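Local coordinates for hemolysin-related protein (Vibrio cholerae serotype O1, PDB 6MLT) that probably anchors Vibrio cholerae biofilms to surfaces as a secreted, metal-binding matrix protein that carries a carbohydrate-binding lectin domain, at residues V478-F483 with G487-L492. Numbering follows the deposited sequence.
Sequences VSAYDF and GIDEVL. With NA (sodium ion), chain H.
D482 and E490 close their carboxylates on one sodium ion, and L492 packs along the paired strands behind them: a worked example of how a metal-binding loop is built onto two antiparallel strands. D482 gives the ion OD1, at 2.3 Å from the sodium. Its CG stands anti to the backbone N (chi1 178°), which carries the carboxylate across to the returning chain, where OD2 accepts the amide of G487 from above the carboxylate plane (G487 N to D482 OD2 2.8 Å). E490 reaches the same ion through a chain bent at chi2 (74°). Its OE2 binds sodium at 2.3 Å, while OE1 lies farther off at 2.9 Å and also takes a weak hydrogen bond from the amide of F483. The carbonyl O of I488, with T484 and D486 from the intervening turn, completes the site.

Away from the ion, strands 478-481 and 490-494 pair through S479 with L492 and Y481 with E490; L492 N to S479 O, at 2.8 Å, is nearly straight (174°). L492 sets CG at the edge of the F483 ring, in its plane, with CD1 3.9 Å from F483 CE2 and 3.6 Å from Y481 N. Its CB and CD2 lie against S479 OG, which is hydrogen-bonded to P524 O. Y481 CD2 covers one face of the F483 ring, over its centre. V526 of strand 525-527 touches Y481, F483 and L492. The alternating ligands resemble an EF-hand-like calcium loop, here occupied by sodium, and the four-stranded sheet fits a propeller-like blade. Three carboxylates gather on one singly charged ion, which probably offsets part of their mutual repulsion, so ion and turn should stabilise each other.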
ATOM      1  N   VAL A 478     -14.920   1.527  -0.599  1.00 17.13           N
ATOM      2  CA  VAL A 478     -14.518   1.768   0.777  1.00 18.36           C
ATOM      3  C   VAL A 478     -13.118   2.364   0.737  1.00 16.28           C
ATOM      4  O   VAL A 478     -12.399   2.253  -0.259  1.00 17.16           O
ATOM      5  CB  VAL A 478     -14.519   0.477   1.621  1.00 18.69           C
ATOM      6  CG1 VAL A 478     -15.931  -0.089   1.730  1.00 17.81           C
ATOM      7  CG2 VAL A 478     -13.579  -0.559   1.015  1.00 18.15           C
ATOM      8  N   SER A 479     -12.732   3.004   1.839  1.00 18.28           N
ATOM      9  CA  SER A 479     -11.358   3.452   2.028  1.00 16.08           C
ATOM     10  C   SER A 479     -11.010   3.286   3.500  1.00 16.90           C
ATOM     11  O   SER A 479     -11.828   2.830   4.303  1.00 17.24           O
ATOM     12  CB  SER A 479     -11.167   4.899   1.559  1.00 18.57           C
ATOM     13  OG  SER A 479     -11.862   5.794   2.403  1.00 18.65           O
ATOM     14  N   ALA A 480      -9.783   3.662   3.852  1.00 16.95           N
ATOM     15  CA  ALA A 480      -9.265   3.431   5.194  1.00 18.92           C
ATOM     16  C   ALA A 480      -8.556   4.678   5.696  1.00 19.15           C
ATOM     17  O   ALA A 480      -7.953   5.424   4.918  1.00 16.21           O
ATOM     18  CB  ALA A 480      -8.296   2.248   5.218  1.00 19.38           C
ATOM     19  N   TYR A 481      -8.624   4.887   7.008  1.00 18.36           N
ATOM     20  CA  TYR A 481      -7.917   5.974   7.673  1.00 18.81           C
ATOM     21  C   TYR A 481      -7.971   5.744   9.180  1.00 19.25           C
ATOM     22  O   TYR A 481      -8.962   5.225   9.705  1.00 16.68           O
ATOM     23  CB  TYR A 481      -8.516   7.344   7.322  1.00 18.39           C
ATOM     24  CG  TYR A 481      -7.933   8.464   8.158  1.00 19.51           C
ATOM     25  CD1 TYR A 481      -6.579   8.777   8.082  1.00 19.37           C
ATOM     26  CD2 TYR A 481      -8.726   9.191   9.041  1.00 21.74           C
ATOM     27  CE1 TYR A 481      -6.028   9.783   8.865  1.00 19.50           C
ATOM     28  CE2 TYR A 481      -8.185  10.206   9.828  1.00 21.06           C
ATOM     29  CZ  TYR A 481      -6.836  10.491   9.737  1.00 19.96           C
ATOM     30  OH  TYR A 481      -6.288  11.491  10.509  1.00 20.22           O
ATOM     31  N   ASP A 482      -6.900   6.146   9.867  1.00 20.10           N
ATOM     32  CA  ASP A 482      -6.794   6.032  11.325  1.00 21.49           C
ATOM     33  C   ASP A 482      -7.283   7.338  11.940  1.00 22.42           C
ATOM     34  O   ASP A 482      -6.506   8.256  12.202  1.00 20.72           O
ATOM     35  CB  ASP A 482      -5.358   5.724  11.738  1.00 22.21           C
ATOM     36  CG  ASP A 482      -5.183   5.642  13.244  1.00 22.59           C
ATOM     37  OD1 ASP A 482      -6.200   5.570  13.970  1.00 20.58           O
ATOM     38  OD2 ASP A 482      -4.026   5.668  13.705  1.00 22.78           O
ATOM     39  N   PHE A 483      -8.597   7.420  12.169  1.00 20.28           N
ATOM     40  CA  PHE A 483      -9.179   8.585  12.834  1.00 21.59           C
ATOM     41  C   PHE A 483      -8.727   8.689  14.285  1.00 23.22           C
ATOM     42  O   PHE A 483      -8.496   9.794  14.790  1.00 23.71           O
ATOM     43  CB  PHE A 483     -10.707   8.511  12.802  1.00 22.01           C
ATOM     44  CG  PHE A 483     -11.313   8.793  11.466  1.00 21.09           C
ATOM     45  CD1 PHE A 483     -11.536  10.095  11.056  1.00 21.89           C
ATOM     46  CD2 PHE A 483     -11.713   7.756  10.641  1.00 20.29           C
ATOM     47  CE1 PHE A 483     -12.118  10.356   9.827  1.00 21.06           C
ATOM     48  CE2 PHE A 483     -12.294   8.009   9.417  1.00 20.65           C
ATOM     49  CZ  PHE A 483     -12.498   9.312   9.009  1.00 19.92           C
ATOM     50  N   GLY A 487      -2.869   3.887  15.498  1.00 23.49           N
ATOM     51  CA  GLY A 487      -2.092   3.116  14.549  1.00 24.76           C
ATOM     52  C   GLY A 487      -2.872   2.072  13.780  1.00 23.70           C
ATOM     53  O   GLY A 487      -2.291   1.412  12.906  1.00 23.94           O
ATOM     54  N   ILE A 488      -4.163   1.907  14.070  1.00 22.82           N
ATOM     55  CA  ILE A 488      -5.024   0.937  13.399  1.00 21.68           C
ATOM     56  C   ILE A 488      -6.051   1.702  12.574  1.00 20.60           C
ATOM     57  O   ILE A 488      -6.734   2.588  13.094  1.00 21.64           O
ATOM     58  CB  ILE A 488      -5.717   0.009  14.415  1.00 25.11           C
ATOM     59  CG1 ILE A 488      -4.670  -0.656  15.318  1.00 23.34           C
ATOM     60  CG2 ILE A 488      -6.566  -1.041  13.688  1.00 26.53           C
ATOM     61  CD1 ILE A 488      -5.257  -1.539  16.410  1.00 24.34           C
ATOM     62  N   ASP A 489      -6.163   1.358  11.292  1.00 19.53           N
ATOM     63  CA  ASP A 489      -7.091   2.054  10.411  1.00 19.15           C
ATOM     64  C   ASP A 489      -8.530   1.681  10.745  1.00 21.52           C
ATOM     65  O   ASP A 489      -8.833   0.528  11.070  1.00 18.59           O
ATOM     66  CB  ASP A 489      -6.812   1.714   8.946  1.00 18.98           C
ATOM     67  CG  ASP A 489      -5.647   2.511   8.351  1.00 23.45           C
ATOM     68  OD1 ASP A 489      -5.056   3.360   9.054  1.00 20.26           O
ATOM     69  OD2 ASP A 489      -5.329   2.282   7.161  1.00 21.58           O
ATOM     70  N   GLU A 490      -9.406   2.680  10.683  1.00 19.72           N
ATOM     71  CA  GLU A 490     -10.841   2.485  10.581  1.00 19.77           C
ATOM     72  C   GLU A 490     -11.234   2.368   9.105  1.00 19.30           C
ATOM     73  O   GLU A 490     -10.453   2.670   8.198  1.00 17.73           O
ATOM     74  CB  GLU A 490     -11.588   3.642  11.257  1.00 18.04           C
ATOM     75  CG  GLU A 490     -11.594   3.598  12.790  1.00 19.64           C
ATOM     76  CD  GLU A 490     -10.260   3.981  13.436  1.00 22.32           C
ATOM     77  OE1 GLU A 490      -9.743   5.084  13.150  1.00 21.26           O
ATOM     78  OE2 GLU A 490      -9.728   3.177  14.238  1.00 22.16           O
ATOM     79  N   VAL A 491     -12.464   1.912   8.871  1.00 17.52           N
ATOM     80  CA  VAL A 491     -13.015   1.720   7.537  1.00 17.17           C
ATOM     81  C   VAL A 491     -14.050   2.803   7.266  1.00 19.08           C
ATOM     82  O   VAL A 491     -14.913   3.086   8.109  1.00 17.56           O
ATOM     83  CB  VAL A 491     -13.664   0.329   7.385  1.00 17.79           C
ATOM     84  CG1 VAL A 491     -14.059   0.084   5.929  1.00 17.95           C
ATOM     85  CG2 VAL A 491     -12.732  -0.759   7.893  1.00 19.26           C
ATOM     86  N   LEU A 492     -13.978   3.389   6.075  1.00 16.34           N
ATOM     87  CA  LEU A 492     -14.933   4.392   5.626  1.00 16.05           C
ATOM     88  C   LEU A 492     -15.816   3.751   4.569  1.00 17.91           C
ATOM     89  O   LEU A 492     -15.308   3.239   3.568  1.00 18.49           O
ATOM     90  CB  LEU A 492     -14.229   5.622   5.056  1.00 17.69           C
ATOM     91  CG  LEU A 492     -13.363   6.447   6.003  1.00 18.17           C
ATOM     92  CD1 LEU A 492     -12.028   5.766   6.271  1.00 19.39           C
ATOM     93  CD2 LEU A 492     -13.146   7.821   5.406  1.00 24.06           C
TER
HETATM   94 NA    NA H1007      -7.596   3.931  14.641  1.00 20.83          NA